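Local coordinates for peptidoglycan-recognition protein SA (Drosophila melanogaster, PDB 1SXR) that recognises peptidoglycan of Gram-positive bacteria and thereby switches on the Toll pathway in fly innate immunity, at residues A[38-43]-A[145-150]; A[47-52]-A[81-86]; A[117-122]-A[161-166]. One frame throughout, in Å; residues are numbered along the deposited sequence.

Contact 1: A[38-43]-A[145-150]; sequences VVIHHT and YALIAG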
ATOM      1  N   VAL A  38       0.356   9.468  -0.170  1.00 11.98           N
ATOM      2  CA  VAL A  38       0.327   8.056  -0.582  1.00 12.04           C
ATOM      3  C   VAL A  38       1.760   7.546  -0.507  1.00 12.35           C
ATOM      4  O   VAL A  38       2.675   8.161  -1.055  1.00 12.91           O
ATOM      5  CB  VAL A  38      -0.184   7.928  -2.017  1.00 11.81           C
ATOM      6  CG1 VAL A  38      -0.081   6.494  -2.498  1.00 12.85           C
ATOM      7  CG2 VAL A  38      -1.611   8.438  -2.101  1.00 13.85           C
ATOM      8  N   VAL A  39       1.967   6.432   0.200  1.00 11.22           N
ATOM      9  CA  VAL A  39       3.301   5.860   0.353  1.00 10.62           C
ATOM     10  C   VAL A  39       3.370   4.537  -0.413  1.00 11.07           C
ATOM     11  O   VAL A  39       2.556   3.634  -0.167  1.00 10.80           O
ATOM     12  CB  VAL A  39       3.648   5.558   1.817  1.00 10.66           C
ATOM     13  CG1 VAL A  39       5.153   5.196   1.899  1.00 12.14           C
ATOM     14  CG2 VAL A  39       3.286   6.777   2.699  1.00 12.52           C
ATOM     15  N   ILE A  40       4.339   4.409  -1.321  1.00 10.53           N
ATOM     16  CA  ILE A  40       4.485   3.183  -2.109  1.00  9.80           C
ATOM     17  C   ILE A  40       5.540   2.267  -1.485  1.00 10.63           C
ATOM     18  O   ILE A  40       6.634   2.703  -1.095  1.00 11.02           O
ATOM     19  CB  ILE A  40       4.897   3.504  -3.581  1.00  9.59           C
ATOM     20  CG1 ILE A  40       3.892   4.439  -4.266  1.00 11.65           C
ATOM     21  CG2 ILE A  40       5.037   2.200  -4.383  1.00 11.31           C
ATOM     22  CD1 ILE A  40       2.468   3.950  -4.187  1.00 11.55           C
ATOM     23  N   HIS A  41       5.166   0.992  -1.402  1.00 10.10           N
ATOM     24  CA  HIS A  41       5.991  -0.066  -0.806  1.00  9.24           C
ATOM     25  C   HIS A  41       6.013  -1.269  -1.732  1.00  9.18           C
ATOM     26  O   HIS A  41       5.222  -1.379  -2.660  1.00  9.26           O
ATOM     27  CB  HIS A  41       5.381  -0.503   0.531  1.00  9.09           C
ATOM     28  CG  HIS A  41       5.743   0.389   1.669  1.00 10.41           C
ATOM     29  ND1 HIS A  41       7.000   0.386   2.233  1.00 11.83           N
ATOM     30  CD2 HIS A  41       5.018   1.312   2.357  1.00 12.06           C
ATOM     31  CE1 HIS A  41       7.040   1.266   3.221  1.00 11.07           C
ATOM     32  NE2 HIS A  41       5.848   1.844   3.316  1.00 10.76           N
ATOM     33  N   HIS A  42       6.944  -2.180  -1.466  1.00  9.24           N
ATOM     34  CA  HIS A  42       6.823  -3.550  -1.970  1.00  8.97           C
ATOM     35  C   HIS A  42       6.806  -4.503  -0.804  1.00  9.04           C
ATOM     36  O   HIS A  42       7.236  -4.125   0.291  1.00 10.49           O
ATOM     37  CB  HIS A  42       7.886  -3.891  -3.034  1.00  9.49           C
ATOM     38  CG  HIS A  42       9.311  -4.083  -2.553  1.00  9.00           C
ATOM     39  ND1 HIS A  42       9.790  -3.752  -1.301  1.00 13.33           N
ATOM     40  CD2 HIS A  42      10.386  -4.517  -3.259  1.00  7.94           C
ATOM     41  CE1 HIS A  42      11.096  -3.989  -1.255  1.00  9.11           C
ATOM     42  NE2 HIS A  42      11.471  -4.461  -2.428  1.00 13.72           N
ATOM     43  N   THR A  43       6.291  -5.724  -1.014  1.00  8.55           N
ATOM     44  CA  THR A  43       6.179  -6.655   0.109  1.00  9.23           C
ATOM     45  C   THR A  43       7.407  -7.526   0.299  1.00 10.19           C
ATOM     46  O   THR A  43       7.544  -8.156   1.351  1.00 10.88           O
ATOM     47  CB  THR A  43       4.995  -7.607  -0.032  1.00  9.01           C
ATOM     48  OG1 THR A  43       5.119  -8.362  -1.239  1.00 10.93           O
ATOM     49  CG2 THR A  43       3.665  -6.814  -0.189  1.00  9.82           C
ATOM     50  N   TYR A 145      -2.678  15.375  -3.668  1.00 18.15           N
ATOM     51  CA  TYR A 145      -1.933  14.475  -2.785  1.00 17.60           C
ATOM     52  C   TYR A 145      -0.478  14.364  -3.198  1.00 17.14           C
ATOM     53  O   TYR A 145      -0.144  14.520  -4.379  1.00 18.02           O
ATOM     54  CB  TYR A 145      -2.570  13.077  -2.748  1.00 16.86           C
ATOM     55  CG  TYR A 145      -2.426  12.289  -4.017  1.00 16.18           C
ATOM     56  CD1 TYR A 145      -1.308  11.495  -4.241  1.00 15.96           C
ATOM     57  CD2 TYR A 145      -3.396  12.345  -5.008  1.00 16.23           C
ATOM     58  CE1 TYR A 145      -1.169  10.766  -5.411  1.00 16.52           C
ATOM     59  CE2 TYR A 145      -3.268  11.619  -6.175  1.00 16.20           C
ATOM     60  CZ  TYR A 145      -2.153  10.843  -6.383  1.00 16.76           C
ATOM     61  OH  TYR A 145      -2.028  10.142  -7.568  1.00 18.21           O
ATOM     62  N   ALA A 146       0.382  14.093  -2.216  1.00 16.13           N
ATOM     63  CA  ALA A 146       1.806  13.819  -2.466  1.00 16.29           C
ATOM     64  C   ALA A 146       2.036  12.308  -2.518  1.00 16.31           C
ATOM     65  O   ALA A 146       1.547  11.590  -1.647  1.00 17.15           O
ATOM     66  CB  ALA A 146       2.661  14.420  -1.387  1.00 16.15           C
ATOM     67  N   LEU A 147       2.777  11.863  -3.527  1.00 15.67           N
ATOM     68  CA  LEU A 147       3.175  10.460  -3.684  1.00 15.07           C
ATOM     69  C   LEU A 147       4.627  10.309  -3.254  1.00 15.38           C
ATOM     70  O   LEU A 147       5.516  11.014  -3.755  1.00 14.84           O
ATOM     71  CB  LEU A 147       3.029  10.044  -5.156  1.00 14.77           C
ATOM     72  CG  LEU A 147       3.395   8.589  -5.482  1.00 14.34           C
ATOM     73  CD1 LEU A 147       2.236   7.715  -5.040  1.00 16.57           C
ATOM     74  CD2 LEU A 147       3.668   8.392  -6.971  1.00 17.24           C
ATOM     75  N   ILE A 148       4.897   9.386  -2.342  1.00 14.24           N
ATOM     76  CA  ILE A 148       6.284   9.135  -1.944  1.00 13.89           C
ATOM     77  C   ILE A 148       6.565   7.643  -1.822  1.00 13.27           C
ATOM     78  O   ILE A 148       5.648   6.844  -1.688  1.00 13.33           O
ATOM     79  CB  ILE A 148       6.629   9.799  -0.591  1.00 13.92           C
ATOM     80  CG1 ILE A 148       5.686   9.304   0.515  1.00 14.88           C
ATOM     81  CG2 ILE A 148       6.484  11.318  -0.672  1.00 14.69           C
ATOM     82  CD1 ILE A 148       6.103   9.811   1.897  1.00 15.35           C
ATOM     83  N   ALA A 149       7.852   7.311  -1.904  1.00 13.41           N
ATOM     84  CA  ALA A 149       8.359   5.971  -1.590  1.00 12.06           C
ATOM     85  C   ALA A 149       8.654   5.821  -0.099  1.00 12.75           C
ATOM     86  O   ALA A 149       9.126   6.742   0.565  1.00 12.93           O
ATOM     87  CB  ALA A 149       9.640   5.696  -2.386  1.00 13.27           C
ATOM     88  N   GLY A 150       8.419   4.627   0.430  1.00 11.47           N
ATOM     89  CA  GLY A 150       8.757   4.377   1.824  1.00 11.32           C
ATOM     90  C   GLY A 150      10.168   4.801   2.189  1.00 12.17           C
ATOM     91  O   GLY A 150      10.398   5.358   3.256  1.00 12.44           O
TER
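V38 gives up the most surface here, and it meets 145-150 with both backbone and side chain. Its N donates to A146 O at 2.8 Å, while its own O takes the N-H of I148, also at 2.8 Å, in a nearly straight bond (170° at the hydrogen). I148 then returns its carbonyl to I40 N, and I40 O receives the N-H of G150 at 3.0 Å. Four bonds therefore run between parallel strands, and I148 O also lies close to V39 CA in a CA-H...O contact.

On the face carrying V38, I40 and L147, the L147 methyl CD1 touches two residues of the other strand: V38 CG1 at 3.6 Å and I40 CG1 at 3.8 Å. The second V38 branch, CG2, meets Y145 CD1 at 3.7 Å. L132 of helix 122-137 covers V38 and Y145, and I167 of helix 161-167 packs on I40 and A149. On the other face I148 CG1 stands between its own backbone N and carbonyl carbon (chi1 58°), which keeps it 3.6 Å from V38 O and near V39 CG2. H41 brings CE1 to G150 CA; S158 and T99 hold the two ring nitrogens.

V39 and H41 make their backbone bonds with strand 106-111, so strand 35-42 is bonded along both margins and 145-149 is the outermost strand on this side. This parallel pairing, with helices packed against one face, belongs to the mixed central sheet of the peptidoglycan-recognition (amidase 2) fold.

Contact 2: A[47-52]-A[81-86]; sequences ECSGLL and GNDGIV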
ATOM      1  N   GLU A  47       5.061 -13.044  -3.914  1.00 17.91           N
ATOM      2  CA  GLU A  47       4.659 -12.823  -5.316  1.00 19.92           C
ATOM      3  C   GLU A  47       3.582 -13.834  -5.740  1.00 19.97           C
ATOM      4  O   GLU A  47       3.662 -15.000  -5.391  1.00 21.28           O
ATOM      5  CB  GLU A  47       5.868 -12.846  -6.278  1.00 20.01           C
ATOM      6  CG  GLU A  47       5.505 -12.517  -7.731  1.00 22.51           C
ATOM      7  CD  GLU A  47       6.704 -12.294  -8.656  1.00 22.81           C
ATOM      8  OE1 GLU A  47       7.693 -11.651  -8.238  0.50 21.47           O
ATOM      9  OE2 GLU A  47       6.638 -12.758  -9.823  0.50 23.22           O
ATOM     10  N   CYS A  48       2.553 -13.358  -6.428  1.00 19.87           N
ATOM     11  CA  CYS A  48       1.402 -14.200  -6.737  1.00 20.05           C
ATOM     12  C   CYS A  48       0.588 -13.591  -7.877  1.00 19.40           C
ATOM     13  O   CYS A  48       0.606 -12.377  -8.093  1.00 20.08           O
ATOM     14  CB  CYS A  48       0.565 -14.397  -5.468  1.00 19.35           C
ATOM     15  SG  CYS A  48      -0.082 -12.872  -4.733  1.00 18.71           S
ATOM     16  N   SER A  49      -0.115 -14.438  -8.622  1.00 20.79           N
ATOM     17  CA  SER A  49      -0.929 -13.981  -9.737  1.00 19.95           C
ATOM     18  C   SER A  49      -2.349 -14.478  -9.517  1.00 19.68           C
ATOM     19  O   SER A  49      -2.607 -15.692  -9.489  1.00 21.38           O
ATOM     20  CB  SER A  49      -0.414 -14.542 -11.062  1.00 20.69           C
ATOM     21  OG  SER A  49       0.960 -14.246 -11.272  0.33 17.44           O
ATOM     22  N   GLY A  50      -3.250 -13.533  -9.326  1.00 18.68           N
ATOM     23  CA  GLY A  50      -4.654 -13.848  -9.273  1.00 16.50           C
ATOM     24  C   GLY A  50      -5.110 -14.185  -7.876  1.00 15.38           C
ATOM     25  O   GLY A  50      -4.333 -14.632  -7.034  1.00 13.87           O
ATOM     26  N   LEU A  51      -6.403 -14.011  -7.669  1.00 14.79           N
ATOM     27  CA  LEU A  51      -6.979 -14.176  -6.341  1.00 15.06           C
ATOM     28  C   LEU A  51      -6.774 -15.581  -5.781  1.00 16.16           C
ATOM     29  O   LEU A  51      -6.502 -15.735  -4.598  1.00 15.46           O
ATOM     30  CB  LEU A  51      -8.470 -13.833  -6.393  1.00 15.26           C
ATOM     31  CG  LEU A  51      -9.325 -13.980  -5.132  1.00 17.00           C
ATOM     32  CD1 LEU A  51      -8.814 -13.148  -3.988  0.80 15.06           C
ATOM     33  CD2 LEU A  51     -10.817 -13.675  -5.445  0.80 16.93           C
ATOM     34  N   LEU A  52      -6.918 -16.616  -6.610  1.00 16.52           N
ATOM     35  CA  LEU A  52      -6.795 -17.967  -6.083  1.00 18.75           C
ATOM     36  C   LEU A  52      -5.463 -18.177  -5.368  1.00 19.38           C
ATOM     37  O   LEU A  52      -5.416 -18.730  -4.276  1.00 21.12           O
ATOM     38  CB  LEU A  52      -6.946 -18.998  -7.195  1.00 20.53           C
ATOM     39  CG  LEU A  52      -8.368 -19.493  -7.417  1.00 23.13           C
ATOM     40  CD1 LEU A  52      -8.311 -20.790  -8.167  1.00 23.10           C
ATOM     41  CD2 LEU A  52      -9.137 -19.672  -6.090  1.00 23.59           C
ATOM     42  N   GLY A  81      -1.441  -7.173  -6.878  1.00 13.36           N
ATOM     43  CA  GLY A  81      -0.785  -8.363  -7.413  1.00 13.78           C
ATOM     44  C   GLY A  81      -0.415  -8.248  -8.889  1.00 14.41           C
ATOM     45  O   GLY A  81      -0.699  -7.231  -9.519  1.00 15.29           O
ATOM     46  N   ASN A  82       0.215  -9.312  -9.406  1.00 16.45           N
ATOM     47  CA  ASN A  82       0.796  -9.350 -10.748  1.00 17.24           C
ATOM     48  C   ASN A  82      -0.271  -9.203 -11.828  1.00 17.59           C
ATOM     49  O   ASN A  82       0.018  -8.684 -12.924  1.00 18.96           O
ATOM     50  CB  ASN A  82       1.468 -10.700 -11.015  1.00 16.90           C
ATOM     51  CG  ASN A  82       2.797 -10.867 -10.345  0.50 17.52           C
ATOM     52  OD1 ASN A  82       3.339  -9.944  -9.765  0.50 15.93           O
ATOM     53  ND2 ASN A  82       3.330 -12.089 -10.413  0.50 18.85           N
ATOM     54  N   ASP A  83      -1.480  -9.706 -11.544  1.00 17.91           N
ATOM     55  CA  ASP A  83      -2.589  -9.629 -12.520  1.00 18.11           C
ATOM     56  C   ASP A  83      -3.283  -8.276 -12.445  1.00 17.86           C
ATOM     57  O   ASP A  83      -4.246  -8.027 -13.164  1.00 18.72           O
ATOM     58  CB  ASP A  83      -3.646 -10.716 -12.271  1.00 18.06           C
ATOM     59  CG  ASP A  83      -3.225 -12.097 -12.758  1.00 22.16           C
ATOM     60  OD1 ASP A  83      -2.094 -12.229 -13.293  0.50 20.59           O
ATOM     61  OD2 ASP A  83      -3.973 -13.105 -12.657  0.50 19.75           O
ATOM     62  N   GLY A  84      -2.826  -7.401 -11.552  1.00 17.01           N
ATOM     63  CA  GLY A  84      -3.424  -6.081 -11.451  1.00 16.53           C
ATOM     64  C   GLY A  84      -4.622  -6.012 -10.526  1.00 15.71           C
ATOM     65  O   GLY A  84      -5.308  -4.980 -10.490  1.00 17.35           O
ATOM     66  N   ILE A  85      -4.876  -7.079  -9.770  1.00 14.84           N
ATOM     67  CA  ILE A  85      -5.932  -7.048  -8.762  1.00 14.07           C
ATOM     68  C   ILE A  85      -5.486  -6.204  -7.579  1.00 13.43           C
ATOM     69  O   ILE A  85      -4.341  -6.312  -7.103  1.00 13.23           O
ATOM     70  CB  ILE A  85      -6.286  -8.444  -8.283  1.00 14.02           C
ATOM     71  CG1 ILE A  85      -6.898  -9.250  -9.422  1.00 17.22           C
ATOM     72  CG2 ILE A  85      -7.239  -8.395  -7.065  1.00 15.02           C
ATOM     73  CD1 ILE A  85      -7.180 -10.660  -9.023  1.00 18.08           C
ATOM     74  N   VAL A  86      -6.402  -5.368  -7.111  1.00 12.84           N
ATOM     75  CA  VAL A  86      -6.172  -4.570  -5.919  1.00 12.17           C
ATOM     76  C   VAL A  86      -6.841  -5.266  -4.754  1.00 11.95           C
ATOM     77  O   VAL A  86      -8.046  -5.505  -4.788  1.00 11.86           O
ATOM     78  CB  VAL A  86      -6.755  -3.154  -6.080  1.00 12.32           C
ATOM     79  CG1 VAL A  86      -6.623  -2.368  -4.772  1.00 13.46           C
ATOM     80  CG2 VAL A  86      -6.049  -2.409  -7.238  1.00 13.03           C
TER
HETATM   81  O   HOH W   1      -3.221 -10.353  -8.724  1.00  9.90           O
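A type I turn from G81 to G84, at the tip of the hairpin joining strands 78-80 and 86-88, packs here against the chain entering helix 50-67, with N82 reaching E47 and S49. The entering chain also carries C48, disulfide-bonded to C54 within that helix. The turn is closed by G84 N to G81 O, and G81 N bonds I85 O just beyond it.

The polar links across the contact are all long. N82 N points to C48 O at 3.4 Å, a weak bond, and the N82 side chain rises beside the same carbonyl, its CG 3.5 Å from C48 O. From there ND2 makes two further weak bonds, to S49 OG at 3.3 Å and to E47 OE2 at 3.4 Å. S49 and N82 are each modelled in two conformers, so the ND2 bonds, already weak, are doubtful. E47 crosses N82 at about a right angle, with carboxylate and amide planes 73° apart; its other oxygen, OE1, has a stronger partner in the salt bridge to K118.

Further along, the D83 carboxylate lies beside S49 and G50, OD1 3.6 Å from S49 CB. OD2 comes near G50 N, but the angle is too poor for a bond. I85 extends its CD1 (chi2 176°) to within 3.7 Å of L51 N, at the first turn of the helix, and sits close to G50 CA as well. G50 N finds its acceptor in a water 3.2 Å away, which also takes a weak bond from D83 N.

Contact 3: A[117-122]-A[161-166]; sequences DKLPSD and LTLYNE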
ATOM      1  N   ASP A 117      15.050  -5.065  -8.477  1.00 18.33           N
ATOM      2  CA  ASP A 117      15.753  -5.289  -9.766  1.00 19.79           C
ATOM      3  C   ASP A 117      14.828  -5.392 -10.986  1.00 20.73           C
ATOM      4  O   ASP A 117      15.304  -5.593 -12.119  1.00 20.88           O
ATOM      5  CB  ASP A 117      16.592  -6.586  -9.722  1.00 20.74           C
ATOM      6  CG  ASP A 117      17.776  -6.519  -8.764  1.00 24.24           C
ATOM      7  OD1 ASP A 117      18.444  -5.468  -8.689  1.00 26.47           O
ATOM      8  OD2 ASP A 117      18.140  -7.502  -8.057  1.00 29.15           O
ATOM      9  N   LYS A 118      13.517  -5.275 -10.777  1.00 19.16           N
ATOM     10  CA  LYS A 118      12.557  -5.339 -11.866  1.00 19.55           C
ATOM     11  C   LYS A 118      11.336  -4.533 -11.475  1.00 18.37           C
ATOM     12  O   LYS A 118      11.190  -4.170 -10.310  1.00 18.07           O
ATOM     13  CB  LYS A 118      12.128  -6.789 -12.108  1.00 19.38           C
ATOM     14  CG  LYS A 118      11.357  -7.405 -10.925  1.00 21.15           C
ATOM     15  CD  LYS A 118      10.947  -8.854 -11.153  1.00 21.28           C
ATOM     16  CE  LYS A 118       9.976  -9.307 -10.044  1.00 24.77           C
ATOM     17  NZ  LYS A 118       9.785 -10.782 -10.006  1.00 28.72           N
ATOM     18  N   LEU A 119      10.459  -4.291 -12.440  1.00 17.90           N
ATOM     19  CA  LEU A 119       9.222  -3.564 -12.181  1.00 17.46           C
ATOM     20  C   LEU A 119       8.064  -4.526 -11.994  1.00 17.19           C
ATOM     21  O   LEU A 119       8.102  -5.663 -12.485  1.00 17.26           O
ATOM     22  CB  LEU A 119       8.893  -2.642 -13.357  1.00 18.01           C
ATOM     23  CG  LEU A 119       9.706  -1.374 -13.555  1.00 19.26           C
ATOM     24  CD1 LEU A 119       9.197  -0.670 -14.797  1.00 21.87           C
ATOM     25  CD2 LEU A 119       9.583  -0.469 -12.336  1.00 21.33           C
ATOM     26  N   PRO A 120       7.014  -4.081 -11.300  1.00 16.39           N
ATOM     27  CA  PRO A 120       5.748  -4.806 -11.328  1.00 16.32           C
ATOM     28  C   PRO A 120       5.234  -4.901 -12.765  1.00 16.70           C
ATOM     29  O   PRO A 120       5.673  -4.130 -13.632  1.00 17.76           O
ATOM     30  CB  PRO A 120       4.814  -3.924 -10.487  1.00 16.50           C
ATOM     31  CG  PRO A 120       5.757  -3.191  -9.559  1.00 15.08           C
ATOM     32  CD  PRO A 120       6.956  -2.874 -10.454  1.00 16.58           C
ATOM     33  N   SER A 121       4.293  -5.805 -12.989  1.00 17.54           N
ATOM     34  CA  SER A 121       3.676  -5.968 -14.319  1.00 18.11           C
ATOM     35  C   SER A 121       2.997  -4.688 -14.792  1.00 18.33           C
ATOM     36  O   SER A 121       2.639  -3.821 -13.992  1.00 17.58           O
ATOM     37  CB  SER A 121       2.632  -7.065 -14.269  1.00 18.58           C
ATOM     38  OG  SER A 121       1.485  -6.631 -13.539  1.00 17.95           O
ATOM     39  N   ASP A 122       2.784  -4.564 -16.096  1.00 18.18           N
ATOM     40  CA  ASP A 122       2.062  -3.406 -16.587  1.00 18.02           C
ATOM     41  C   ASP A 122       0.689  -3.318 -15.939  1.00 17.48           C
ATOM     42  O   ASP A 122       0.217  -2.219 -15.605  1.00 17.13           O
ATOM     43  CB  ASP A 122       1.892  -3.496 -18.106  1.00 18.84           C
ATOM     44  CG  ASP A 122       3.155  -3.142 -18.865  0.50 19.61           C
ATOM     45  OD1 ASP A 122       4.157  -2.716 -18.249  0.50 21.02           O
ATOM     46  OD2 ASP A 122       3.223  -3.267 -20.098  0.50 20.62           O
ATOM     47  N   LEU A 161      14.692  -0.236  -5.524  1.00 16.76           N
ATOM     48  CA  LEU A 161      15.247   0.827  -6.380  1.00 18.61           C
ATOM     49  C   LEU A 161      14.599   0.940  -7.755  1.00 18.01           C
ATOM     50  O   LEU A 161      14.317   2.035  -8.219  1.00 18.20           O
ATOM     51  CB  LEU A 161      16.749   0.631  -6.566  1.00 19.45           C
ATOM     52  CG  LEU A 161      17.445   1.761  -7.331  1.00 20.41           C
ATOM     53  CD1 LEU A 161      17.144   3.101  -6.672  1.00 22.77           C
ATOM     54  CD2 LEU A 161      18.957   1.506  -7.396  1.00 21.73           C
ATOM     55  N   THR A 162      14.371  -0.186  -8.417  1.00 17.20           N
ATOM     56  CA  THR A 162      13.797  -0.145  -9.764  1.00 17.67           C
ATOM     57  C   THR A 162      12.388   0.447  -9.759  1.00 17.37           C
ATOM     58  O   THR A 162      12.003   1.248 -10.621  1.00 17.83           O
ATOM     59  CB  THR A 162      13.815  -1.528 -10.400  1.00 17.95           C
ATOM     60  OG1 THR A 162      15.184  -1.914 -10.621  1.00 20.02           O
ATOM     61  CG2 THR A 162      13.211  -1.478 -11.799  1.00 18.47           C
ATOM     62  N   LEU A 163      11.612   0.065  -8.759  1.00 16.23           N
ATOM     63  CA  LEU A 163      10.269   0.600  -8.658  1.00 15.50           C
ATOM     64  C   LEU A 163      10.266   2.078  -8.203  1.00 15.61           C
ATOM     65  O   LEU A 163       9.461   2.882  -8.675  1.00 15.18           O
ATOM     66  CB  LEU A 163       9.431  -0.296  -7.746  1.00 15.51           C
ATOM     67  CG  LEU A 163       7.986   0.135  -7.453  1.00 14.93           C
ATOM     68  CD1 LEU A 163       7.196   0.502  -8.712  1.00 17.41           C
ATOM     69  CD2 LEU A 163       7.275  -0.977  -6.679  1.00 14.59           C
ATOM     70  N   TYR A 164      11.181   2.428  -7.306  1.00 15.78           N
ATOM     71  CA  TYR A 164      11.337   3.807  -6.852  1.00 16.68           C
ATOM     72  C   TYR A 164      11.644   4.695  -8.045  1.00 17.53           C
ATOM     73  O   TYR A 164      11.058   5.775  -8.176  1.00 17.51           O
ATOM     74  CB  TYR A 164      12.438   3.912  -5.821  1.00 16.97           C
ATOM     75  CG  TYR A 164      12.680   5.315  -5.313  1.00 17.62           C
ATOM     76  CD1 TYR A 164      11.634   6.206  -5.116  1.00 19.82           C
ATOM     77  CD2 TYR A 164      13.960   5.736  -4.997  1.00 20.20           C
ATOM     78  CE1 TYR A 164      11.872   7.501  -4.633  1.00 20.52           C
ATOM     79  CE2 TYR A 164      14.202   7.019  -4.512  1.00 21.54           C
ATOM     80  CZ  TYR A 164      13.151   7.887  -4.335  1.00 20.40           C
ATOM     81  OH  TYR A 164      13.401   9.152  -3.859  1.00 20.46           O
ATOM     82  N   ASN A 165      12.545   4.233  -8.918  1.00 17.96           N
ATOM     83  CA  ASN A 165      12.867   5.015 -10.111  1.00 19.67           C
ATOM     84  C   ASN A 165      11.654   5.253 -10.996  1.00 20.04           C
ATOM     85  O   ASN A 165      11.530   6.324 -11.593  1.00 21.59           O
ATOM     86  CB  ASN A 165      14.013   4.385 -10.906  1.00 19.86           C
ATOM     87  CG  ASN A 165      15.342   4.523 -10.204  1.00 21.86           C
ATOM     88  OD1 ASN A 165      15.522   5.408  -9.364  1.00 24.93           O
ATOM     89  ND2 ASN A 165      16.291   3.635 -10.531  1.00 25.36           N
ATOM     90  N   GLU A 166      10.769   4.263 -11.089  1.00 20.01           N
ATOM     91  CA  GLU A 166       9.525   4.411 -11.833  1.00 21.06           C
ATOM     92  C   GLU A 166       8.584   5.445 -11.200  1.00 21.26           C
ATOM     93  O   GLU A 166       8.123   6.354 -11.887  1.00 21.88           O
ATOM     94  CB  GLU A 166       8.836   3.046 -12.030  1.00 21.29           C
ATOM     95  CG  GLU A 166       7.421   3.075 -12.598  1.00 22.92           C
ATOM     96  CD  GLU A 166       7.337   3.549 -14.050  1.00 28.34           C
ATOM     97  OE1 GLU A 166       8.324   3.409 -14.809  1.00 30.55           O
ATOM     98  OE2 GLU A 166       6.270   4.058 -14.444  1.00 29.70           O
TER
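L119 lays its CD2 methyl against the helix backbone, 3.4 Å from T162 O, 3.6 Å from E166 CB and 3.9 Å from L163 CA. Its CG is anti to its own carbonyl carbon (chi1 -74°), which swings CG to within 3.9 Å of T162 CG2, and the side chain crosses those of T162 and E166 at about a right angle. T162 O is at the same time the acceptor for E166 N inside the helix, so the leucine methyl packs on an already bonded carbonyl.

T162 faces the loop. Its CG2 touches K118 C at 3.6 Å; OG1 lies against the D117 backbone, 3.5 Å from D117 C, and hydrogen-bonds V116 O just before the segment. The two pieces are the loop that leads from strand 106-111 into helix 122-137, where S121 is the N-cap, and the short helix 161-167. Deeper in, the P120 ring meets L163 crosswise: CD is 3.8 Å from L163 CD1, and CG is 3.9 Å from L163 CD2. F111 and F115 pack on both residues, giving this end of the contact an apolar floor. E166 OE2 is hydrogen-bonded to W170 NE1.

In the fold
From the N terminus, strand 35-42 opens contact 1, which closes a long loop only when the chain returns as strand 145-149. Contact 2 is nested inside that loop: it brings the hairpin tip, 81-86, back to the approach to helix 50-67 and is complete before contact 3 begins. Contact 3 starts inside the same loop at 117-122 but ends beyond it, on helix 161-167, so it crosses contact 1; the two touch where A149 CB packs on Y164 CD1. Contacts 2 and 3 follow in series yet meet in space, through the E47-K118 salt bridge and a probable hydrogen bond between N82 O and S121 OG. Sheet edge, hairpin and three helices are thus tied together.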